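Local atomic coordinates of sugar phosphate isomerase/epimerase (Parabacteroides distasonis, PDB entry 3OBE), a protein that probably acts as an isomerase or epimerase on sugars or sugar phosphates, and folds as a xylose isomerase-like TIM barrel. Residues T62-G66 with I122-L126; I139-A145 with T198-F204; D247-I251 with R285-G290. All coordinates share one frame; numbering follows the deposited sequence. Where two conformers were deposited one is given.

How the contacts relate
The three contacts follow one another along the chain; none nests in another and none crosses. Contact 1 comes first. It closes a loop of 55 intervening residues by joining the chain after strand 52-55 to the end of helix 109-126. Contact 2 spans 52 residues and packs the start of helix 142-160, with the turn before it, on the start of helix 200-207. Contact 3 spans 33 residues and docks the loop after strand 240-245 on the start of helix 287-300, the last helix of the chain. The contact centres are 28 to 33 Å apart, and none touches another. Contacts 1 and 3 tie a strand-following loop to a helix; contact 2 joins two helix starts.

Contact 1: residues T62-G66 with I122-L126; sequences TGKFG and IHAEL
The edge of the Phe65 ring points at one face of the His123 imidazole. This is an offset edge-to-face pair, with planes at 78° and centroids 5.4 Å apart. Between the two rings, Phe65 CE2 comes nearest, 3.7 Å from His123 NE2, and that nitrogen lies near the plane of the phenyl ring. Tyr58 is another ring that meets the imidazole. The imidazole is fixed by bonds at both nitrogens: ND1 to Ala119 O, and NE2 to Ser95 OG. Two aliphatic groups meet the phenyl ring obliquely. Leu126 CD2 is 3.8 Å from Phe65 CZ, and Ile122 CG2 is 3.9 Å from Phe65 CE1. Phe65 CG stands beside its backbone N, anti to the carbonyl carbon (chi1 -61°), which sends the ring toward the helix. Within the TIM barrel, the contact lays the long loop after strand 52-55 against the last turn of helix 109-126. Ile55 of that strand also touches both Phe65 and Leu126. An alanine in place of Phe65 would probably take the phenyl edge away from this face of His123 and open a gap beside Ile122 and Leu126. Gly63 meets the helix through its backbone, with its O 3.4 Å from Ile122 CG2. The same Gly63 O lies 3.8 Å from Ile122 CD1. The residue also has a positive phi of 72°, a value glycine adopts easily.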
loop_
_atom_site.group_PDB
_atom_site.type_symbol
_atom_site.label_atom_id
_atom_site.label_comp_id
_atom_site.label_asym_id
_atom_site.label_seq_id
_atom_site.Cartn_x
_atom_site.Cartn_y
_atom_site.Cartn_z
ATOM N N THR A 62 20.792 6.708 4.863
ATOM C CA THR A 62 21.645 5.555 4.560
ATOM C C THR A 62 21.211 4.764 3.343
ATOM O O THR A 62 21.978 3.977 2.821
ATOM C CB THR A 62 21.672 4.575 5.745
ATOM O OG1 THR A 62 20.344 4.117 6.026
ATOM C CG2 THR A 62 22.276 5.247 6.998
ATOM N N GLY A 63 19.960 4.924 2.914
ATOM C CA GLY A 63 19.444 4.101 1.847
ATOM C C GLY A 63 19.155 2.650 2.208
ATOM O O GLY A 63 18.884 1.843 1.320
ATOM N N LYS A 64 19.169 2.328 3.501
ATOM C CA LYS A 64 18.896 0.964 3.964
ATOM C C LYS A 64 17.503 0.906 4.589
ATOM O O LYS A 64 16.807 1.938 4.672
ATOM C CB LYS A 64 19.997 0.520 4.938
ATOM C CG LYS A 64 21.310 0.373 4.251
ATOM C CD LYS A 64 22.300 -0.318 5.127
ATOM C CE LYS A 64 23.681 -0.217 4.589
ATOM N NZ LYS A 64 24.634 -0.748 5.617
ATOM N N PHE A 65 17.082 -0.300 4.970
ATOM C CA PHE A 65 15.757 -0.535 5.512
ATOM C C PHE A 65 15.929 -1.075 6.911
ATOM O O PHE A 65 16.779 -1.941 7.140
ATOM C CB PHE A 65 14.986 -1.581 4.656
ATOM C CG PHE A 65 14.788 -1.149 3.215
ATOM C CD1 PHE A 65 15.795 -1.325 2.275
ATOM C CD2 PHE A 65 13.640 -0.502 2.840
ATOM C CE1 PHE A 65 15.637 -0.885 0.985
ATOM C CE2 PHE A 65 13.458 -0.056 1.520
ATOM C CZ PHE A 65 14.429 -0.246 0.607
ATOM N N GLY A 66 15.156 -0.560 7.841
ATOM C CA GLY A 66 15.189 -1.092 9.198
ATOM C C GLY A 66 13.849 -0.877 9.848
ATOM O O GLY A 66 13.023 -0.154 9.342
ATOM N N ILE A 122 17.553 3.097 -5.142
ATOM C CA ILE A 122 17.638 1.998 -4.155
ATOM C C ILE A 122 16.560 0.967 -4.421
ATOM O O ILE A 122 16.812 -0.226 -4.369
ATOM C CB ILE A 122 17.515 2.535 -2.720
ATOM C CG1 ILE A 122 18.733 3.405 -2.361
ATOM C CG2 ILE A 122 17.262 1.398 -1.677
ATOM C CD1 ILE A 122 20.038 2.642 -2.221
ATOM N N HIS A 123 15.361 1.422 -4.769
ATOM C CA HIS A 123 14.253 0.503 -4.962
ATOM C C HIS A 123 14.357 -0.208 -6.307
ATOM O O HIS A 123 13.826 -1.333 -6.454
ATOM C CB HIS A 123 12.891 1.216 -4.815
ATOM C CG HIS A 123 12.493 1.466 -3.384
ATOM N ND1 HIS A 123 13.089 2.452 -2.621
ATOM C CD2 HIS A 123 11.620 0.825 -2.566
ATOM C CE1 HIS A 123 12.575 2.419 -1.402
ATOM N NE2 HIS A 123 11.664 1.462 -1.345
ATOM N N ALA A 124 15.062 0.380 -7.272
ATOM C CA ALA A 124 15.336 -0.343 -8.541
ATOM C C ALA A 124 16.237 -1.540 -8.234
ATOM O O ALA A 124 16.037 -2.678 -8.731
ATOM C CB ALA A 124 15.936 0.613 -9.581
ATOM N N GLU A 125 17.222 -1.328 -7.374
ATOM C CA GLU A 125 18.073 -2.429 -6.921
ATOM C C GLU A 125 17.249 -3.521 -6.230
ATOM O O GLU A 125 17.513 -4.720 -6.415
ATOM C CB GLU A 125 19.131 -1.941 -5.906
ATOM C CG GLU A 125 20.237 -1.017 -6.319
ATOM C CD GLU A 125 21.112 -0.611 -5.076
ATOM O OE1 GLU A 125 20.573 -0.419 -3.961
ATOM O OE2 GLU A 125 22.335 -0.523 -5.201
ATOM N N LEU A 126 16.281 -3.104 -5.418
ATOM C CA LEU A 126 15.432 -3.999 -4.638
ATOM C C LEU A 126 14.496 -4.799 -5.568
ATOM O O LEU A 126 14.115 -5.909 -5.221
ATOM C CB LEU A 126 14.624 -3.192 -3.619
ATOM C CG LEU A 126 13.826 -3.907 -2.529
ATOM C CD1 LEU A 126 14.767 -4.749 -1.622
ATOM C CD2 LEU A 126 12.990 -2.898 -1.733
#

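Contact 2: residues I139-A145 with T198-F204; sequences IENEDDA and TYIEELF
Leu203 packs its CD1 methyl on Ala145 CB at 3.8 Å, and this is the tight part of the contact. The backbones are closest at the same pair. The small Ala145 side chain is consistent with this close approach of helices 142-160 and 200-207, with the CA atoms of Ala145 and Leu203 6.4 Å apart. Leu203 CD1 also lies 3.9 Å from Glu142 CG, where the two side chains cross at about a right angle. Nearby, Ile139 CG2 meets Ile200 CG1 at 3.9 Å. Phe204 turns its ring edge toward Ile139 CD1 and Ala145 O. Ile200 CG2 sits over one face of that ring, 3.7 Å above its plane and offset toward the rim.

The polar side at Glu142 is looser. Its chain runs extended beyond CG (chi2 -161°) and brings OE2 to 3.5 Å from Thr198 OG1, but the stronger partner of OE2 is Lys180, in a salt bridge. Glu142 was modelled in two conformers, so all its side-chain contacts, that with Leu203 included, are less certain.

The turn before helix 142-160 is set by a capping box. Asn141 OD1 accepts from Asp144 N at 3.0 Å, while Asp144 OD2 accepts weakly from Asn141 N. The same OD2 takes a stronger bond from Glu140 N, at 2.8 Å through its anti lone pair.

Around the contact, Val178 of the short strand 177-178 touches Ile200 and Leu203. Phe204 reaches inward to Phe215 of barrel strand 213-218, and its ring meets Tyr168 and Phe152 edge-to-face.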
loop_
_atom_site.group_PDB
_atom_site.type_symbol
_atom_site.label_atom_id
_atom_site.label_comp_id
_atom_site.label_asym_id
_atom_site.label_seq_id
_atom_site.Cartn_x
_atom_site.Cartn_y
_atom_site.Cartn_z
ATOM N N ILE A 139 -3.291 19.178 5.083
ATOM C CA ILE A 139 -4.166 19.729 4.057
ATOM C C ILE A 139 -5.292 20.464 4.705
ATOM O O ILE A 139 -6.147 19.835 5.332
ATOM C CB ILE A 139 -4.765 18.600 3.126
ATOM C CG1 ILE A 139 -3.684 17.669 2.585
ATOM C CG2 ILE A 139 -5.692 19.234 2.042
ATOM C CD1 ILE A 139 -2.784 18.215 1.641
ATOM N N GLU A 140 -5.257 21.786 4.615
ATOM C CA GLU A 140 -6.288 22.595 5.256
ATOM C C GLU A 140 -7.197 23.285 4.284
ATOM O O GLU A 140 -8.283 23.723 4.663
ATOM C CB GLU A 140 -5.628 23.566 6.212
ATOM C CG GLU A 140 -5.095 22.729 7.349
ATOM C CD GLU A 140 -4.167 23.422 8.336
ATOM O OE1 GLU A 140 -3.474 24.404 7.976
ATOM O OE2 GLU A 140 -4.121 22.867 9.476
ATOM N N ASN A 141 -6.770 23.358 3.030
ATOM C CA ASN A 141 -7.610 23.897 1.963
ATOM C C ASN A 141 -7.200 23.254 0.639
ATOM O O ASN A 141 -6.226 22.469 0.572
ATOM C CB ASN A 141 -7.560 25.438 1.931
ATOM C CG ASN A 141 -6.193 25.978 1.591
ATOM O OD1 ASN A 141 -5.443 25.373 0.828
ATOM N ND2 ASN A 141 -5.885 27.181 2.100
ATOM N N GLU A 142 -7.934 23.581 -0.418
ATOM C CA GLU A 142 -7.663 23.046 -1.754
ATOM C C GLU A 142 -6.250 23.318 -2.223
ATOM O O GLU A 142 -5.619 22.417 -2.770
ATOM C CB GLU A 142 -8.635 23.599 -2.817
ATOM C CG GLU A 142 -9.961 22.902 -2.850
ATOM C CD GLU A 142 -10.724 23.130 -4.157
ATOM O OE1 GLU A 142 -10.121 23.545 -5.179
ATOM O OE2 GLU A 142 -11.956 22.910 -4.143
ATOM N N ASP A 143 -5.751 24.533 -1.994
ATOM C CA ASP A 143 -4.421 24.909 -2.492
ATOM C C ASP A 143 -3.352 23.976 -1.923
ATOM O O ASP A 143 -2.462 23.557 -2.655
ATOM C CB ASP A 143 -4.040 26.370 -2.186
ATOM C CG ASP A 143 -4.839 27.390 -3.032
ATOM O OD1 ASP A 143 -5.515 26.994 -4.032
ATOM O OD2 ASP A 143 -4.769 28.579 -2.677
ATOM N N ASP A 144 -3.490 23.591 -0.642
ATOM C CA ASP A 144 -2.538 22.664 -0.035
ATOM C C ASP A 144 -2.560 21.332 -0.761
ATOM O O ASP A 144 -1.513 20.737 -0.985
ATOM C CB ASP A 144 -2.898 22.402 1.425
ATOM C CG ASP A 144 -2.801 23.627 2.307
ATOM O OD1 ASP A 144 -2.157 24.631 1.957
ATOM O OD2 ASP A 144 -3.428 23.544 3.373
ATOM N N ALA A 145 -3.762 20.835 -1.084
ATOM C CA ALA A 145 -3.923 19.609 -1.828
ATOM C C ALA A 145 -3.320 19.685 -3.240
ATOM O O ALA A 145 -2.765 18.724 -3.712
ATOM C CB ALA A 145 -5.412 19.236 -1.896
ATOM N N THR A 198 -14.521 19.696 -0.815
ATOM C CA THR A 198 -14.209 18.560 -1.658
ATOM C C THR A 198 -13.391 17.570 -0.883
ATOM O O THR A 198 -12.443 17.950 -0.207
ATOM C CB THR A 198 -13.393 19.020 -2.897
ATOM O OG1 THR A 198 -14.030 20.157 -3.509
ATOM C CG2 THR A 198 -13.265 17.924 -3.934
ATOM N N TYR A 199 -13.670 16.278 -1.056
ATOM C CA TYR A 199 -12.858 15.270 -0.417
ATOM C C TYR A 199 -11.397 15.435 -0.788
ATOM O O TYR A 199 -11.052 15.651 -1.958
ATOM C CB TYR A 199 -13.287 13.878 -0.831
ATOM C CG TYR A 199 -14.632 13.456 -0.358
ATOM C CD1 TYR A 199 -14.901 13.312 1.004
ATOM C CD2 TYR A 199 -15.608 13.086 -1.290
ATOM C CE1 TYR A 199 -16.133 12.878 1.421
ATOM C CE2 TYR A 199 -16.828 12.608 -0.871
ATOM C CZ TYR A 199 -17.072 12.519 0.470
ATOM O OH TYR A 199 -18.306 12.099 0.882
ATOM N N ILE A 200 -10.530 15.308 0.202
ATOM C CA ILE A 200 -9.095 15.332 -0.062
ATOM C C ILE A 200 -8.678 14.292 -1.116
ATOM O O ILE A 200 -7.907 14.581 -2.047
ATOM C CB ILE A 200 -8.277 15.228 1.237
ATOM C CG1 ILE A 200 -8.490 16.498 2.098
ATOM C CG2 ILE A 200 -6.765 15.074 0.904
ATOM C CD1 ILE A 200 -7.971 16.338 3.558
ATOM N N GLU A 201 -9.144 13.061 -0.965
ATOM C CA GLU A 201 -8.819 12.006 -1.912
ATOM C C GLU A 201 -9.187 12.431 -3.342
ATOM O O GLU A 201 -8.427 12.197 -4.287
ATOM C CB GLU A 201 -9.533 10.695 -1.532
ATOM C CG GLU A 201 -9.100 9.470 -2.314
ATOM C CD GLU A 201 -7.774 8.839 -1.949
ATOM O OE1 GLU A 201 -7.050 9.363 -1.069
ATOM O OE2 GLU A 201 -7.448 7.776 -2.583
ATOM N N GLU A 202 -10.381 13.018 -3.502
ATOM C CA GLU A 202 -10.834 13.502 -4.793
ATOM C C GLU A 202 -9.913 14.548 -5.379
ATOM O O GLU A 202 -9.614 14.545 -6.573
ATOM C CB GLU A 202 -12.303 13.998 -4.711
ATOM C CG GLU A 202 -12.819 14.627 -5.960
ATOM C CD GLU A 202 -14.298 14.950 -5.908
ATOM O OE1 GLU A 202 -14.976 14.472 -5.012
ATOM O OE2 GLU A 202 -14.759 15.703 -6.757
ATOM N N LEU A 203 -9.466 15.493 -4.553
ATOM C CA LEU A 203 -8.544 16.484 -4.991
ATOM C C LEU A 203 -7.214 15.863 -5.468
ATOM O O LEU A 203 -6.661 16.304 -6.478
ATOM C CB LEU A 203 -8.297 17.525 -3.900
ATOM C CG LEU A 203 -9.492 18.406 -3.598
ATOM C CD1 LEU A 203 -9.218 19.118 -2.229
ATOM C CD2 LEU A 203 -9.753 19.381 -4.778
ATOM N N PHE A 204 -6.710 14.870 -4.751
ATOM C CA PHE A 204 -5.482 14.204 -5.161
ATOM C C PHE A 204 -5.687 13.482 -6.490
ATOM O O PHE A 204 -4.855 13.593 -7.399
ATOM C CB PHE A 204 -4.985 13.177 -4.142
ATOM C CG PHE A 204 -4.429 13.721 -2.873
ATOM C CD1 PHE A 204 -4.076 15.046 -2.685
ATOM C CD2 PHE A 204 -4.267 12.866 -1.820
ATOM C CE1 PHE A 204 -3.534 15.476 -1.470
ATOM C CE2 PHE A 204 -3.733 13.277 -0.642
ATOM C CZ PHE A 204 -3.377 14.583 -0.439
#

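Contact 3: residues D247-I251 with R285-G290; sequences DRWII and RTQFEG
Gln287 OE1 accepts from Trp249 NE1 at 3.3 Å with an N-H...O angle of 146°, while NE2 of the same amide donates to Ser29 O and Glu279 O. OE1 lies close to the plane of the indole, although the ring and amide planes are 52° apart. Thr286 O lies at the same indole edge, 3.3 Å from Trp249 CZ2. Gly290 CA makes a CH-pi contact over one face, 3.8 Å from the centroid of the six-membered ring of Trp249. On the other side of the indole plane, the Arg285 guanidinium sets one face over Trp249 CZ3, with CZ to CZ3 at 3.4 Å and the planes 27° apart. Asp281 forms a salt bridge with Arg285 NH2. Ile250 CG1 packs on Gly290 CA at 3.8 Å. Thr286 is the N-cap, its OG1 accepting from Glu289 N. A tryptophan from the loop after strand 240-245 is thus held at the N-terminal turn of helix 287-300. Such loops after the strands line the end of a TIM barrel where active sites are usually found.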
loop_
_atom_site.group_PDB
_atom_site.type_symbol
_atom_site.label_atom_id
_atom_site.label_comp_id
_atom_site.label_asym_id
_atom_site.label_seq_id
_atom_site.Cartn_x
_atom_site.Cartn_y
_atom_site.Cartn_z
ATOM N N ASP A 247 -9.178 -5.406 7.548
ATOM C CA ASP A 247 -10.456 -5.590 8.233
ATOM C C ASP A 247 -10.205 -5.199 9.687
ATOM O O ASP A 247 -9.168 -4.616 9.988
ATOM C CB ASP A 247 -10.888 -7.047 8.060
ATOM C CG ASP A 247 -12.379 -7.271 8.195
ATOM O OD1 ASP A 247 -13.035 -6.517 8.947
ATOM O OD2 ASP A 247 -12.892 -8.285 7.583
ATOM N N ARG A 248 -11.108 -5.522 10.610
ATOM C CA ARG A 248 -10.849 -5.238 12.026
ATOM C C ARG A 248 -9.553 -5.946 12.452
ATOM O O ARG A 248 -8.669 -5.359 13.065
ATOM C CB ARG A 248 -11.996 -5.723 12.851
ATOM C CG ARG A 248 -13.316 -5.046 12.476
ATOM C CD ARG A 248 -13.239 -3.528 12.774
ATOM N NE ARG A 248 -13.505 -3.252 14.174
ATOM C CZ ARG A 248 -13.459 -2.037 14.716
ATOM N NH1 ARG A 248 -13.116 -0.990 13.985
ATOM N NH2 ARG A 248 -13.725 -1.871 15.992
ATOM N N TRP A 249 -9.468 -7.209 12.089
ATOM C CA TRP A 249 -8.228 -7.992 12.320
ATOM C C TRP A 249 -8.131 -9.021 11.194
ATOM O O TRP A 249 -7.711 -8.703 10.072
ATOM C CB TRP A 249 -8.186 -8.546 13.741
ATOM C CG TRP A 249 -6.748 -8.904 14.128
ATOM C CD1 TRP A 249 -5.679 -8.039 14.178
ATOM C CD2 TRP A 249 -6.246 -10.187 14.519
ATOM N NE1 TRP A 249 -4.536 -8.714 14.547
ATOM C CE2 TRP A 249 -4.855 -10.031 14.765
ATOM C CE3 TRP A 249 -6.824 -11.463 14.694
ATOM C CZ2 TRP A 249 -4.050 -11.100 15.153
ATOM C CZ3 TRP A 249 -6.031 -12.501 15.100
ATOM C CH2 TRP A 249 -4.648 -12.319 15.308
ATOM N N ILE A 250 -8.579 -10.234 11.434
ATOM C CA ILE A 250 -8.517 -11.257 10.389
ATOM C C ILE A 250 -9.419 -10.883 9.224
ATOM O O ILE A 250 -10.574 -10.506 9.405
ATOM C CB ILE A 250 -8.896 -12.625 10.890
ATOM C CG1 ILE A 250 -7.809 -13.194 11.786
ATOM C CG2 ILE A 250 -9.091 -13.656 9.719
ATOM C CD1 ILE A 250 -8.330 -14.319 12.727
ATOM N N ILE A 251 -8.866 -10.946 8.018
ATOM C CA ILE A 251 -9.638 -10.602 6.838
ATOM C C ILE A 251 -10.866 -11.491 6.705
ATOM O O ILE A 251 -10.778 -12.746 6.719
ATOM C CB ILE A 251 -8.790 -10.658 5.551
ATOM C CG1 ILE A 251 -7.536 -9.798 5.673
ATOM C CG2 ILE A 251 -9.627 -10.340 4.308
ATOM C CD1 ILE A 251 -7.752 -8.275 5.953
ATOM N N ARG A 285 -3.397 -12.418 20.736
ATOM C CA ARG A 285 -2.955 -13.380 19.735
ATOM C C ARG A 285 -1.737 -12.830 18.987
ATOM O O ARG A 285 -1.414 -11.636 19.045
ATOM C CB ARG A 285 -4.086 -13.685 18.767
ATOM C CG ARG A 285 -5.332 -14.316 19.444
ATOM C CD ARG A 285 -6.465 -14.329 18.456
ATOM N NE ARG A 285 -7.017 -12.986 18.274
ATOM C CZ ARG A 285 -8.174 -12.720 17.676
ATOM N NH1 ARG A 285 -8.864 -13.694 17.118
ATOM N NH2 ARG A 285 -8.599 -11.474 17.593
ATOM N N THR A 286 -1.078 -13.708 18.251
ATOM C CA THR A 286 0.054 -13.281 17.436
ATOM C C THR A 286 -0.407 -12.662 16.128
ATOM O O THR A 286 -1.431 -13.043 15.552
ATOM C CB THR A 286 1.019 -14.458 17.118
ATOM O OG1 THR A 286 0.359 -15.446 16.306
ATOM C CG2 THR A 286 1.536 -15.104 18.364
ATOM N N GLN A 287 0.408 -11.749 15.596
ATOM C CA GLN A 287 0.171 -11.259 14.245
ATOM C C GLN A 287 0.279 -12.372 13.230
ATOM O O GLN A 287 -0.506 -12.385 12.271
ATOM C CB GLN A 287 1.119 -10.105 13.915
ATOM C CG GLN A 287 0.866 -8.865 14.789
ATOM C CD GLN A 287 -0.535 -8.337 14.617
ATOM O OE1 GLN A 287 -1.402 -8.592 15.446
ATOM N NE2 GLN A 287 -0.773 -7.602 13.547
ATOM N N PHE A 288 1.201 -13.314 13.435
ATOM C CA PHE A 288 1.289 -14.451 12.477
ATOM C C PHE A 288 -0.027 -15.170 12.349
ATOM O O PHE A 288 -0.424 -15.516 11.247
ATOM C CB PHE A 288 2.403 -15.429 12.796
ATOM C CG PHE A 288 3.598 -15.244 11.929
ATOM C CD1 PHE A 288 3.546 -15.581 10.594
ATOM C CD2 PHE A 288 4.760 -14.702 12.434
ATOM C CE1 PHE A 288 4.649 -15.412 9.786
ATOM C CE2 PHE A 288 5.868 -14.511 11.606
ATOM C CZ PHE A 288 5.789 -14.884 10.288
ATOM N N GLU A 289 -0.693 -15.426 13.467
ATOM C CA GLU A 289 -1.996 -16.083 13.414
ATOM C C GLU A 289 -2.974 -15.349 12.551
ATOM O O GLU A 289 -3.622 -15.937 11.695
ATOM C CB GLU A 289 -2.572 -16.297 14.807
ATOM C CG GLU A 289 -3.936 -17.029 14.709
ATOM C CD GLU A 289 -4.651 -17.208 16.010
ATOM O OE1 GLU A 289 -4.081 -16.872 17.071
ATOM O OE2 GLU A 289 -5.845 -17.645 15.930
ATOM N N GLY A 290 -3.078 -14.048 12.760
ATOM C CA GLY A 290 -4.040 -13.215 12.005
ATOM C C GLY A 290 -3.701 -13.169 10.533
ATOM O O GLY A 290 -4.581 -13.289 9.683
#